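Local coordinates for magnetosome protein MamA (Magnetospirillum gryphiswaldense, PDB 3AS8) that assembles into complexes by self-recognition at the magnetosome and probably offers its tetratricopeptide repeats as a scaffold for protein-protein interactions, at residues Tyr11-Ile16 against Met30-Val34; Thr62-Glu66 against Val81-Tyr86; Arg113-Val118 against Ser132-Ala136; Asp121-Asp127 against Ser153-Met157; Asn142-Arg148 against Lys169-Asp174. All coordinates share one frame. Numbering follows the deposited sequence.

The chain is a series of antiparallel helical hairpins, and the contacts follow it in order. Interaction 1 closes the first hairpin, bringing the end of helix 24-31 back to helix 5-20. Interaction 2 then joins helix 58-71, the second helix of one repeat, to helix 76-88, the first of the next; L84 touches R115 of interaction 3. Interaction 3 closes hairpin 110-139. Interaction 4 crosses it, since segment 121-127 lies between 113-118 and 132-136 while 153-157 lies beyond both, and so ties the turn of that hairpin to helix 144-156. Interaction 5 crosses interaction 4 in turn and closes the last hairpin, with helix 160-183. Interactions 3 and 5 meet through F114, F133, K145 and V146.

Interaction 1: Tyr11-Ile16 against Met30-Val34; sequences YRDKGI and MLEQV
Residues 11-16 form regular helix within helix 5-20; across from them the C-terminal part of helix 24-31 runs out into a turn that ends at V34 (phi/psi -121/-21). The backbones are closest at G15 and M30, with CA atoms 5.0 Å apart. Glycine suits this place because a CB there would lie only 2.2 Å from L31 CD2; instead G15 CA meets L31 CD2 at 3.5 Å and M30 CB at 3.7 Å. L31 (m, t) carries CD2 to 4.0 Å from I16 CG1. Y11 (chi1 m) leans out over the other segment: M30 (m, m) sets SD at the ring edge, 3.5 Å from Y11 CD1, a Met-aromatic contact, while Q33 CB sits over the face, 4.2 Å from the centroid (CH-pi). Q33 NE2 hydrogen-bonds back to V29 O. V34 (p) brings CG1 to 4.2 Å from Y11 CB. No hydrogen bond joins the two segments, although Q33 O accepts one from R7 in the same first helix; small residue against large aliphatic is the helix-A to helix-B packing of a tetratricopeptide repeat hairpin.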
# COMPACT_ATOMS: atom_id res chain seq x y z
N TYR A 11 21.47 9.03 -16.49
CA TYR A 11 20.60 9.58 -15.40
C TYR A 11 19.60 8.48 -15.01
O TYR A 11 19.31 8.31 -13.86
CB TYR A 11 19.89 10.90 -15.84
CG TYR A 11 20.90 12.06 -15.91
CD1 TYR A 11 21.48 12.57 -14.76
CD2 TYR A 11 21.33 12.56 -17.14
CE1 TYR A 11 22.45 13.62 -14.82
CE2 TYR A 11 22.30 13.52 -17.22
CZ TYR A 11 22.86 14.08 -16.05
OH TYR A 11 23.84 15.08 -16.16
N ARG A 12 19.19 7.66 -15.99
CA ARG A 12 18.27 6.54 -15.72
C ARG A 12 18.87 5.54 -14.81
O ARG A 12 18.30 5.23 -13.80
CB ARG A 12 17.83 5.88 -17.01
CG ARG A 12 16.85 4.71 -16.84
CD ARG A 12 16.58 4.05 -18.25
NE ARG A 12 15.36 3.26 -18.20
CZ ARG A 12 15.27 2.07 -17.60
NH1 ARG A 12 16.35 1.51 -17.03
NH2 ARG A 12 14.11 1.43 -17.60
N ASP A 13 20.05 5.04 -15.15
CA ASP A 13 20.70 4.03 -14.38
C ASP A 13 21.03 4.55 -12.98
O ASP A 13 20.82 3.83 -11.98
CB ASP A 13 22.08 3.60 -14.99
CG ASP A 13 21.95 2.77 -16.31
OD1 ASP A 13 20.80 2.47 -16.74
OD2 ASP A 13 23.06 2.46 -16.90
N LYS A 14 21.63 5.75 -12.91
CA LYS A 14 22.01 6.31 -11.64
C LYS A 14 20.73 6.58 -10.74
O LYS A 14 20.74 6.35 -9.50
CB LYS A 14 22.86 7.57 -11.83
CG LYS A 14 23.89 7.82 -10.76
CD LYS A 14 24.89 8.92 -11.20
CE LYS A 14 26.21 8.90 -10.41
NZ LYS A 14 26.14 8.49 -8.96
N GLY A 15 19.67 7.10 -11.36
CA GLY A 15 18.45 7.45 -10.64
C GLY A 15 17.72 6.26 -10.03
O GLY A 15 17.32 6.24 -8.85
N ILE A 16 17.54 5.26 -10.86
CA ILE A 16 16.91 4.03 -10.42
C ILE A 16 17.74 3.34 -9.36
O ILE A 16 17.24 2.73 -8.40
CB ILE A 16 16.67 3.12 -11.62
CG1 ILE A 16 15.57 3.75 -12.49
CG2 ILE A 16 16.32 1.72 -11.14
CD1 ILE A 16 15.47 3.06 -13.91
N MET A 30 18.27 13.06 -10.15
CA MET A 30 18.66 12.35 -11.38
C MET A 30 17.49 12.05 -12.29
O MET A 30 17.57 12.26 -13.52
CB MET A 30 19.40 11.05 -11.06
CG MET A 30 20.78 11.16 -10.33
SD MET A 30 22.04 11.98 -11.32
CE MET A 30 22.12 13.58 -10.55
N LEU A 31 16.41 11.48 -11.76
CA LEU A 31 15.34 10.98 -12.66
C LEU A 31 14.54 12.10 -13.30
O LEU A 31 14.00 11.93 -14.40
CB LEU A 31 14.45 9.90 -12.03
CG LEU A 31 15.07 8.52 -11.69
CD1 LEU A 31 14.13 7.63 -10.81
CD2 LEU A 31 15.72 7.78 -12.85
N GLU A 32 14.50 13.27 -12.67
CA GLU A 32 13.89 14.42 -13.29
C GLU A 32 14.56 14.79 -14.63
O GLU A 32 13.93 15.44 -15.48
CB GLU A 32 14.01 15.63 -12.36
CG GLU A 32 12.89 15.71 -11.34
CD GLU A 32 12.95 16.95 -10.41
OE1 GLU A 32 14.01 17.60 -10.28
OE2 GLU A 32 11.90 17.28 -9.82
N GLN A 33 15.81 14.39 -14.79
CA GLN A 33 16.59 14.77 -15.95
C GLN A 33 16.44 13.78 -17.08
O GLN A 33 17.04 13.97 -18.15
CB GLN A 33 18.08 14.89 -15.56
CG GLN A 33 18.31 16.02 -14.58
CD GLN A 33 19.76 16.17 -14.21
OE1 GLN A 33 20.55 16.61 -15.04
NE2 GLN A 33 20.13 15.83 -12.96
N VAL A 34 15.72 12.68 -16.83
CA VAL A 34 15.37 11.75 -17.90
C VAL A 34 13.86 11.52 -18.11
O VAL A 34 13.45 11.10 -19.21
CB VAL A 34 16.11 10.38 -17.81
CG1 VAL A 34 15.92 9.67 -16.50
CG2 VAL A 34 15.66 9.49 -18.98

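Interaction 2: Thr62-Glu66 against Val81-Tyr86; sequences TELLE and VLGLTY
Two fully helical segments, 62-66 of helix 58-71 and 81-86 of helix 76-88, run roughly antiparallel, with 139° between their N-to-C directions (signed crossing angle -139°) and 10.1 Å between the axes at closest approach. The register is set by L65 and L82, whose CA atoms lie 6.2 Å apart. At this spacing, branched and long side chains must fill the gap, and most of the contact is apolar. L65 (m, t) points at the partner helix, its CD1 3.5 Å from V81 CG1 and its CB 3.9 Å from L82 CD1. L82 takes the t, p rotamer, which also brings CD2 to 4.2 Å from E66 CG. The two threonines meet through their methyls, T62 CG2 to T85 CG2 at 3.5 Å. Their hydroxyls are occupied within their own helices: T85 OG1 (chi1 m) donates to V81 O at 2.9 Å, and T62 OG1 (chi1 p) bonds to D59 O. Such self-satisfaction lets a polar residue show a buried interface its methyl. One hydrogen bond crosses between the helices: Y86 OH donates to E66 OE1 at 2.6 Å, E66 being extended (m, t) and the Y86 side chain (m) also touching L94, A95 and L98 of helix 92-105. The joint between successive TPR hairpins is thus an aliphatic seam, supplemented along one flank by a short, directional bond from phenol to carboxylate.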
# COMPACT_ATOMS: atom_id res chain seq x y z
N THR A 62 1.91 10.55 -7.09
CA THR A 62 0.78 9.72 -7.41
C THR A 62 0.37 9.94 -8.86
O THR A 62 -0.01 8.98 -9.49
CB THR A 62 -0.42 9.93 -6.45
OG1 THR A 62 -0.76 11.32 -6.47
CG2 THR A 62 0.03 9.52 -5.02
N GLU A 63 0.45 11.17 -9.37
CA GLU A 63 0.15 11.38 -10.79
C GLU A 63 1.10 10.57 -11.71
O GLU A 63 0.63 10.02 -12.73
CB GLU A 63 0.17 12.91 -11.10
CG GLU A 63 0.42 13.34 -12.56
CD GLU A 63 1.93 13.48 -12.89
OE1 GLU A 63 2.76 14.05 -12.07
OE2 GLU A 63 2.27 12.93 -13.97
N LEU A 64 2.41 10.49 -11.38
CA LEU A 64 3.35 9.65 -12.19
C LEU A 64 2.99 8.16 -12.09
O LEU A 64 3.14 7.40 -13.07
CB LEU A 64 4.83 9.83 -11.77
CG LEU A 64 5.70 10.81 -12.51
CD1 LEU A 64 4.97 12.14 -12.53
CD2 LEU A 64 7.13 10.93 -11.89
N LEU A 65 2.49 7.75 -10.94
CA LEU A 65 2.17 6.36 -10.72
C LEU A 65 0.90 6.06 -11.49
O LEU A 65 0.79 5.00 -12.04
CB LEU A 65 2.03 6.02 -9.23
CG LEU A 65 3.34 5.99 -8.42
CD1 LEU A 65 3.03 5.93 -6.92
CD2 LEU A 65 4.32 4.84 -8.86
N GLU A 66 -0.02 7.01 -11.54
CA GLU A 66 -1.25 6.84 -12.30
C GLU A 66 -0.97 6.72 -13.83
O GLU A 66 -1.57 5.91 -14.51
CB GLU A 66 -2.18 8.05 -12.04
CG GLU A 66 -2.84 8.11 -10.64
CD GLU A 66 -3.55 9.47 -10.25
OE1 GLU A 66 -4.20 9.52 -9.13
OE2 GLU A 66 -3.45 10.51 -10.98
N VAL A 81 2.39 0.18 -4.82
CA VAL A 81 2.73 1.54 -4.36
C VAL A 81 1.52 2.44 -4.42
O VAL A 81 1.14 3.13 -3.47
CB VAL A 81 3.78 2.24 -5.27
CG1 VAL A 81 4.16 3.61 -4.63
CG2 VAL A 81 5.00 1.35 -5.49
N LEU A 82 0.91 2.47 -5.60
CA LEU A 82 -0.14 3.40 -5.81
C LEU A 82 -1.35 3.07 -4.91
O LEU A 82 -1.89 3.95 -4.27
CB LEU A 82 -0.57 3.44 -7.24
CG LEU A 82 -1.66 4.37 -7.69
CD1 LEU A 82 -1.32 5.85 -7.22
CD2 LEU A 82 -1.91 4.21 -9.29
N GLY A 83 -1.73 1.79 -4.84
CA GLY A 83 -2.85 1.37 -3.98
C GLY A 83 -2.57 1.71 -2.54
O GLY A 83 -3.42 2.27 -1.86
N LEU A 84 -1.39 1.37 -2.04
CA LEU A 84 -1.06 1.76 -0.67
C LEU A 84 -1.06 3.27 -0.42
O LEU A 84 -1.44 3.74 0.69
CB LEU A 84 0.29 1.11 -0.21
CG LEU A 84 0.21 -0.42 -0.12
CD1 LEU A 84 1.60 -1.07 0.16
CD2 LEU A 84 -0.89 -0.81 0.96
N THR A 85 -0.56 4.01 -1.41
CA THR A 85 -0.49 5.45 -1.28
C THR A 85 -1.90 6.04 -1.22
O THR A 85 -2.15 6.89 -0.38
CB THR A 85 0.36 6.15 -2.35
OG1 THR A 85 1.70 5.67 -2.25
CG2 THR A 85 0.42 7.65 -2.06
N TYR A 86 -2.81 5.56 -2.06
CA TYR A 86 -4.20 5.99 -1.98
C TYR A 86 -4.84 5.82 -0.61
O TYR A 86 -5.54 6.76 -0.07
CB TYR A 86 -5.00 5.31 -3.05
CG TYR A 86 -4.81 5.82 -4.47
CD1 TYR A 86 -4.63 7.19 -4.77
CD2 TYR A 86 -5.04 4.96 -5.52
CE1 TYR A 86 -4.57 7.62 -6.14
CE2 TYR A 86 -4.99 5.37 -6.83
CZ TYR A 86 -4.78 6.69 -7.15
OH TYR A 86 -4.73 7.01 -8.51

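Interaction 3: Arg113-Val118 against Ser132-Ala136; sequences RFRLGV and SFKIA. With SO4 (sulfate ion), chain C.
A glycine flat against a phenylalanine face distinguishes this contact: G117 CA lies 4.1 Å from the centroid of the F133 ring, 26° off its normal, a CH-pi contact. A CB at G117 would fall 2.6 Å from F133 CE1, so any side chain would collide. Both segments are helical and cross nearly antiparallel, at 160° (signed -160°) with the axes 8.2 Å apart; CA distances are 5.2 Å for G117-S132 and 5.8 Å for R113-A136. Small S132 and A136 permit this closeness. R113 (t, p, p) curls across the partner, with CG 3.8 Å from A136 CB and NE 3.6 Å from I135 CG2, and its NH2 donates to S132 OG at 3.0 Å. F133 (m) also approaches F114 (t), CE1 to CE1 at 3.9 Å, with the rings oblique. R115, pointing away, binds a sulfate, probably from the crystallisation liquor: NH2 to O4 at 3.0 Å, NH1 to O2 weakly at 3.5 Å. Glycine, phenylalanine and alanine here match TPR signature positions. L116 packs on L99 and V100 of helix 92-105, while F133 reaches V146, A149, I150 and S153 of helix 144-156, so this hairpin is held between its neighbours.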
# COMPACT_ATOMS: atom_id res chain seq x y z
N ARG A 113 -3.49 -6.87 2.10
CA ARG A 113 -4.83 -7.39 2.40
C ARG A 113 -5.42 -6.59 3.55
O ARG A 113 -6.60 -6.30 3.55
CB ARG A 113 -4.73 -8.88 2.82
CG ARG A 113 -6.02 -9.53 3.23
CD ARG A 113 -7.09 -9.45 2.20
NE ARG A 113 -6.87 -10.36 1.08
CZ ARG A 113 -7.73 -10.56 0.08
NH1 ARG A 113 -7.45 -11.46 -0.83
NH2 ARG A 113 -8.90 -9.97 0.02
N PHE A 114 -4.61 -6.26 4.56
CA PHE A 114 -5.03 -5.42 5.69
C PHE A 114 -5.55 -4.04 5.25
O PHE A 114 -6.65 -3.71 5.58
CB PHE A 114 -3.97 -5.28 6.70
CG PHE A 114 -4.38 -4.46 7.88
CD1 PHE A 114 -5.31 -4.95 8.81
CD2 PHE A 114 -3.94 -3.17 8.04
CE1 PHE A 114 -5.72 -4.20 9.84
CE2 PHE A 114 -4.29 -2.44 9.07
CZ PHE A 114 -5.20 -2.90 9.98
N ARG A 115 -4.79 -3.34 4.40
CA ARG A 115 -5.19 -2.03 3.92
C ARG A 115 -6.39 -2.08 3.01
O ARG A 115 -7.21 -1.16 3.01
CB ARG A 115 -3.98 -1.30 3.25
CG ARG A 115 -2.74 -1.18 4.20
CD ARG A 115 -2.98 -0.34 5.36
NE ARG A 115 -1.86 -0.45 6.26
CZ ARG A 115 -1.78 0.07 7.47
NH1 ARG A 115 -0.69 -0.17 8.20
NH2 ARG A 115 -2.77 0.82 7.97
N LEU A 116 -6.54 -3.17 2.26
CA LEU A 116 -7.73 -3.40 1.50
C LEU A 116 -8.97 -3.49 2.42
O LEU A 116 -10.02 -2.88 2.17
CB LEU A 116 -7.61 -4.68 0.71
CG LEU A 116 -8.89 -5.14 -0.04
CD1 LEU A 116 -9.41 -4.04 -0.95
CD2 LEU A 116 -8.63 -6.49 -0.82
N GLY A 117 -8.87 -4.27 3.49
CA GLY A 117 -9.92 -4.20 4.48
C GLY A 117 -10.24 -2.82 5.03
O GLY A 117 -11.41 -2.47 5.22
N VAL A 118 -9.21 -2.04 5.37
CA VAL A 118 -9.40 -0.72 5.89
C VAL A 118 -10.13 0.12 4.88
O VAL A 118 -10.98 0.91 5.28
CB VAL A 118 -8.06 0.01 6.27
CG1 VAL A 118 -8.32 1.43 6.75
CG2 VAL A 118 -7.37 -0.74 7.46
N SER A 132 -11.91 -9.58 4.07
CA SER A 132 -10.48 -9.29 3.86
C SER A 132 -9.67 -9.37 5.16
O SER A 132 -8.61 -10.01 5.19
CB SER A 132 -10.33 -7.90 3.16
OG SER A 132 -10.41 -8.10 1.76
N PHE A 133 -10.19 -8.81 6.25
CA PHE A 133 -9.58 -8.96 7.57
C PHE A 133 -9.41 -10.41 8.01
O PHE A 133 -8.37 -10.79 8.52
CB PHE A 133 -10.32 -8.18 8.68
CG PHE A 133 -10.32 -6.68 8.53
CD1 PHE A 133 -9.15 -5.98 8.22
CD2 PHE A 133 -11.50 -5.93 8.72
CE1 PHE A 133 -9.16 -4.58 8.12
CE2 PHE A 133 -11.49 -4.54 8.61
CZ PHE A 133 -10.32 -3.86 8.29
N LYS A 134 -10.39 -11.27 7.73
CA LYS A 134 -10.20 -12.67 7.99
C LYS A 134 -9.13 -13.42 7.18
O LYS A 134 -8.47 -14.29 7.72
CB LYS A 134 -11.52 -13.36 7.92
CG LYS A 134 -12.38 -12.93 9.13
CD LYS A 134 -13.69 -13.75 9.23
CE LYS A 134 -14.52 -13.26 10.44
NZ LYS A 134 -15.77 -14.01 10.48
N ILE A 135 -8.91 -13.00 5.95
CA ILE A 135 -7.83 -13.49 5.14
C ILE A 135 -6.50 -13.00 5.67
O ILE A 135 -5.55 -13.76 5.75
CB ILE A 135 -8.04 -13.11 3.67
CG1 ILE A 135 -9.33 -13.77 3.14
CG2 ILE A 135 -6.86 -13.57 2.81
CD1 ILE A 135 -9.83 -13.24 1.77
N ALA A 136 -6.40 -11.73 6.03
CA ALA A 136 -5.22 -11.23 6.71
C ALA A 136 -4.87 -11.96 8.01
O ALA A 136 -3.69 -12.23 8.33
CB ALA A 136 -5.38 -9.72 6.97
S SO4 C . -0.85 2.36 10.87
O1 SO4 C . -0.48 3.04 9.62
O2 SO4 C . 0.15 1.33 11.20
O3 SO4 C . -0.89 3.34 11.96
O4 SO4 C . -2.18 1.77 10.78

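Interaction 4: Asp121-Asp127 against Ser153-Met157; sequences DNLGRFD and SYEQM
D121, in the last turn of helix 110-122, takes chi1 t and presents its carboxylate to helix 144-156: S153 OG (chi1 m) donates to D121 OD2 at 2.7 Å, and Q156 NE2 reaches D121 OD2 at 3.0 Å in a weak bond, its stronger partner being Y152 O. A water lies 2.9 Å from D121 O and 2.7 Å from Q156 OE1. The helix then ends in a Schellman motif at G124 (phi/psi 78/13), a positive phi that glycine adopts easily; G124 N bonds D121 O at 3.0 Å. R125 occupies the N-cap position just before helix 126-139. F126 (m) brings the backbones closest, its CA 5.4 Å from that of S153; Q156 CB is 3.9 Å from its ring centroid (CH-pi), and M157 CG is 3.7 Å from F126 CB. The turn between one TPR's helices thereby meets the first helix of the next through mixed chemistry: a carboxylate takes a short bond from a serine hydroxyl and only weak ones from a glutamine amide, beside a phenylalanine ring with one face under the Q156 CB methylene and its CB against M157.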
# COMPACT_ATOMS: atom_id res chain seq x y z
N ASP A 121 -13.81 -0.93 4.76
CA ASP A 121 -14.49 -0.47 5.95
C ASP A 121 -14.82 1.02 5.85
O ASP A 121 -15.95 1.47 6.22
CB ASP A 121 -13.69 -0.76 7.21
CG ASP A 121 -14.37 -0.24 8.47
OD1 ASP A 121 -14.41 0.99 8.65
OD2 ASP A 121 -14.84 -1.06 9.31
N ASN A 122 -13.87 1.79 5.35
CA ASN A 122 -14.10 3.24 5.19
C ASN A 122 -15.17 3.58 4.22
O ASN A 122 -15.86 4.60 4.43
CB ASN A 122 -12.82 4.02 4.88
CG ASN A 122 -12.03 4.25 6.15
OD1 ASN A 122 -12.43 5.07 6.93
ND2 ASN A 122 -10.99 3.42 6.41
N LEU A 123 -15.34 2.74 3.22
CA LEU A 123 -16.35 2.88 2.23
C LEU A 123 -17.70 2.34 2.66
O LEU A 123 -18.62 2.32 1.83
CB LEU A 123 -15.92 2.19 0.94
CG LEU A 123 -14.71 2.80 0.19
CD1 LEU A 123 -14.07 1.89 -0.91
CD2 LEU A 123 -15.20 4.14 -0.41
N GLY A 124 -17.80 1.86 3.91
CA GLY A 124 -19.06 1.33 4.41
C GLY A 124 -19.41 -0.09 3.93
O GLY A 124 -20.52 -0.54 4.18
N ARG A 125 -18.45 -0.81 3.34
CA ARG A 125 -18.60 -2.18 2.86
C ARG A 125 -18.11 -3.13 3.98
O ARG A 125 -17.06 -3.77 3.88
CB ARG A 125 -17.75 -2.33 1.57
CG ARG A 125 -18.30 -1.46 0.45
CD ARG A 125 -17.70 -1.64 -0.95
NE ARG A 125 -18.75 -1.49 -1.98
CZ ARG A 125 -19.22 -0.34 -2.47
NH1 ARG A 125 -18.77 0.84 -2.04
NH2 ARG A 125 -20.15 -0.37 -3.41
N PHE A 126 -18.89 -3.21 5.05
CA PHE A 126 -18.40 -3.85 6.28
C PHE A 126 -18.22 -5.36 6.15
O PHE A 126 -17.27 -5.88 6.66
CB PHE A 126 -19.27 -3.48 7.46
CG PHE A 126 -19.38 -1.96 7.67
CD1 PHE A 126 -18.25 -1.21 7.96
CD2 PHE A 126 -20.59 -1.31 7.65
CE1 PHE A 126 -18.32 0.14 8.17
CE2 PHE A 126 -20.69 0.08 7.88
CZ PHE A 126 -19.54 0.78 8.14
N ASP A 127 -19.12 -6.04 5.43
CA ASP A 127 -19.03 -7.51 5.28
C ASP A 127 -17.83 -7.84 4.43
O ASP A 127 -17.09 -8.72 4.75
CB ASP A 127 -20.29 -8.10 4.65
CG ASP A 127 -21.44 -8.23 5.68
OD1 ASP A 127 -21.17 -8.71 6.76
OD2 ASP A 127 -22.57 -7.82 5.39
N SER A 153 -15.83 -3.34 12.54
CA SER A 153 -16.67 -3.42 11.36
C SER A 153 -18.03 -4.06 11.80
O SER A 153 -19.09 -3.62 11.41
CB SER A 153 -15.99 -4.27 10.31
OG SER A 153 -14.81 -3.70 9.72
N TYR A 154 -17.97 -5.09 12.64
CA TYR A 154 -19.18 -5.69 13.14
C TYR A 154 -20.00 -4.64 13.91
O TYR A 154 -21.21 -4.53 13.71
CB TYR A 154 -18.89 -6.90 13.97
CG TYR A 154 -18.73 -8.25 13.25
CD1 TYR A 154 -19.75 -8.80 12.45
CD2 TYR A 154 -17.61 -9.01 13.48
CE1 TYR A 154 -19.59 -10.06 11.83
CE2 TYR A 154 -17.44 -10.23 12.89
CZ TYR A 154 -18.43 -10.76 12.06
OH TYR A 154 -18.15 -11.98 11.53
N GLU A 155 -19.36 -3.87 14.80
CA GLU A 155 -20.09 -2.94 15.63
C GLU A 155 -20.81 -1.92 14.79
O GLU A 155 -21.91 -1.55 15.13
CB GLU A 155 -19.13 -2.29 16.63
CG GLU A 155 -19.66 -1.21 17.54
CD GLU A 155 -18.56 -0.81 18.56
OE1 GLU A 155 -17.94 0.29 18.39
OE2 GLU A 155 -18.25 -1.61 19.49
N GLN A 156 -20.21 -1.49 13.68
CA GLN A 156 -20.78 -0.54 12.78
C GLN A 156 -22.00 -1.08 12.06
O GLN A 156 -22.82 -0.28 11.61
CB GLN A 156 -19.74 -0.05 11.73
CG GLN A 156 -18.68 0.91 12.34
CD GLN A 156 -17.56 1.20 11.37
OE1 GLN A 156 -17.60 2.23 10.68
NE2 GLN A 156 -16.55 0.32 11.32
N MET A 157 -22.12 -2.39 11.93
CA MET A 157 -23.35 -2.97 11.44
C MET A 157 -24.41 -3.19 12.58
O MET A 157 -25.51 -3.67 12.32
CB MET A 157 -23.06 -4.32 10.81
CG MET A 157 -22.21 -4.15 9.57
SD MET A 157 -22.15 -5.66 8.62
CE MET A 157 -20.93 -6.56 9.52
O HOH W 1 -16.57 3.26 8.36

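Interaction 5: Asn142-Arg148 against Lys169-Asp174; sequences NEGKVHR and KANELD
Helix 144-148, preceded by E143 at the N-cap position, runs antiparallel to helix 169-174 (165°, signed -165°, axes 7.8 Å apart). The backbones nearly touch: G144 CA is 4.1 Å from A170 CA, and A170 CB is 3.3 Å from G144 O. A CB on G144 would clash with D174 OD1, hence glycine. Two waters bridge the segments: one donates to both N142 O and L173 O, at 2.8 Å each, and another accepts from G144 N at 2.9 Å while donating to D174 OD1 at 2.9 Å. R148 NH2 donates to N171 OD1 at 2.7 Å and makes a salt bridge with D174 OD2 at 3.3 Å, the hydrogen bond there being weak. H147 ND1 is bonded to H166; its ring carries K169 CG over one face, 3.5 Å from the centroid, and CD2 lies 3.4 Å from L173 CD1. K169 NZ pairs with E172 OE1 at 3.2 Å. Small residues at the crossing, with charges at its margin, give the close antiparallel helix pair of a TPR hairpin.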
# COMPACT_ATOMS: atom_id res chain seq x y z
N ASN A 142 -1.70 -13.82 14.97
CA ASN A 142 -1.41 -13.18 16.25
C ASN A 142 -1.41 -11.62 16.13
O ASN A 142 -1.06 -10.92 17.09
CB ASN A 142 -0.13 -13.74 16.92
CG ASN A 142 -0.37 -15.08 17.61
OD1 ASN A 142 -1.46 -15.67 17.53
ND2 ASN A 142 0.66 -15.56 18.31
N GLU A 143 -1.91 -11.11 15.02
CA GLU A 143 -2.12 -9.65 14.88
C GLU A 143 -3.46 -9.18 15.53
O GLU A 143 -4.56 -9.24 14.95
CB GLU A 143 -1.99 -9.18 13.43
CG GLU A 143 -0.60 -9.21 12.85
CD GLU A 143 0.21 -7.88 12.90
OE1 GLU A 143 -0.22 -6.88 13.54
OE2 GLU A 143 1.32 -7.86 12.29
N GLY A 144 -3.32 -8.70 16.76
CA GLY A 144 -4.39 -8.02 17.46
C GLY A 144 -5.12 -6.91 16.73
O GLY A 144 -6.34 -6.83 16.84
N LYS A 145 -4.40 -6.09 15.95
CA LYS A 145 -5.05 -4.99 15.24
C LYS A 145 -6.06 -5.57 14.26
O LYS A 145 -6.97 -4.84 13.81
CB LYS A 145 -4.03 -4.05 14.54
CG LYS A 145 -3.35 -4.63 13.26
CD LYS A 145 -2.33 -3.62 12.64
CE LYS A 145 -1.69 -4.16 11.42
NZ LYS A 145 -0.87 -3.14 10.69
N VAL A 146 -5.86 -6.81 13.78
CA VAL A 146 -6.79 -7.34 12.78
C VAL A 146 -8.11 -7.72 13.48
O VAL A 146 -9.22 -7.43 13.00
CB VAL A 146 -6.21 -8.52 11.98
CG1 VAL A 146 -7.31 -8.98 10.89
CG2 VAL A 146 -4.95 -8.10 11.34
N HIS A 147 -8.03 -8.39 14.63
CA HIS A 147 -9.29 -8.66 15.36
C HIS A 147 -10.02 -7.38 15.74
O HIS A 147 -11.25 -7.35 15.74
CB HIS A 147 -9.01 -9.44 16.62
CG HIS A 147 -8.82 -10.91 16.37
ND1 HIS A 147 -9.88 -11.77 16.20
CD2 HIS A 147 -7.69 -11.68 16.29
CE1 HIS A 147 -9.43 -13.00 16.02
NE2 HIS A 147 -8.10 -12.97 16.06
N ARG A 148 -9.27 -6.36 16.12
CA ARG A 148 -9.84 -5.07 16.49
C ARG A 148 -10.58 -4.46 15.29
O ARG A 148 -11.70 -3.99 15.40
CB ARG A 148 -8.75 -4.16 17.04
CG ARG A 148 -9.21 -2.79 17.50
CD ARG A 148 -8.32 -2.22 18.66
NE ARG A 148 -7.69 -3.19 19.60
CZ ARG A 148 -8.13 -3.54 20.81
NH1 ARG A 148 -9.29 -3.12 21.28
NH2 ARG A 148 -7.43 -4.40 21.55
N LYS A 169 -10.26 -10.96 21.97
CA LYS A 169 -9.10 -11.58 21.39
C LYS A 169 -7.98 -10.59 21.06
O LYS A 169 -6.78 -10.88 21.28
CB LYS A 169 -9.52 -12.34 20.11
CG LYS A 169 -8.43 -13.15 19.53
CD LYS A 169 -8.01 -14.25 20.47
CE LYS A 169 -7.23 -15.25 19.73
NZ LYS A 169 -6.48 -16.11 20.69
N ALA A 170 -8.36 -9.46 20.46
CA ALA A 170 -7.42 -8.35 20.23
C ALA A 170 -6.70 -7.94 21.52
O ALA A 170 -5.47 -7.75 21.49
CB ALA A 170 -8.13 -7.15 19.63
N ASN A 171 -7.42 -7.86 22.63
CA ASN A 171 -6.77 -7.46 23.88
C ASN A 171 -5.79 -8.55 24.32
O ASN A 171 -4.72 -8.24 24.81
CB ASN A 171 -7.79 -7.19 25.04
CG ASN A 171 -8.69 -6.00 24.77
OD1 ASN A 171 -8.33 -5.09 24.04
ND2 ASN A 171 -9.85 -6.00 25.36
N GLU A 172 -6.19 -9.82 24.23
CA GLU A 172 -5.30 -10.95 24.58
C GLU A 172 -4.03 -10.92 23.71
O GLU A 172 -2.92 -11.01 24.23
CB GLU A 172 -6.08 -12.26 24.47
CG GLU A 172 -5.33 -13.56 24.62
CD GLU A 172 -6.30 -14.78 24.61
OE1 GLU A 172 -7.03 -14.96 23.61
OE2 GLU A 172 -6.36 -15.54 25.63
N LEU A 173 -4.20 -10.72 22.40
CA LEU A 173 -3.06 -10.65 21.50
C LEU A 173 -2.13 -9.43 21.70
O LEU A 173 -0.90 -9.57 21.53
CB LEU A 173 -3.53 -10.73 20.03
CG LEU A 173 -4.23 -12.05 19.64
CD1 LEU A 173 -4.83 -11.95 18.19
CD2 LEU A 173 -3.27 -13.22 19.76
N ASP A 174 -2.71 -8.25 21.96
CA ASP A 174 -1.93 -7.02 22.18
C ASP A 174 -1.06 -7.10 23.44
O ASP A 174 0.04 -6.52 23.50
CB ASP A 174 -2.85 -5.79 22.29
CG ASP A 174 -3.33 -5.29 20.93
OD1 ASP A 174 -2.91 -5.76 19.84
OD2 ASP A 174 -4.17 -4.39 20.95
O HOH W 2 0.14 -11.27 19.54
O HOH W 3 -1.23 -7.79 18.53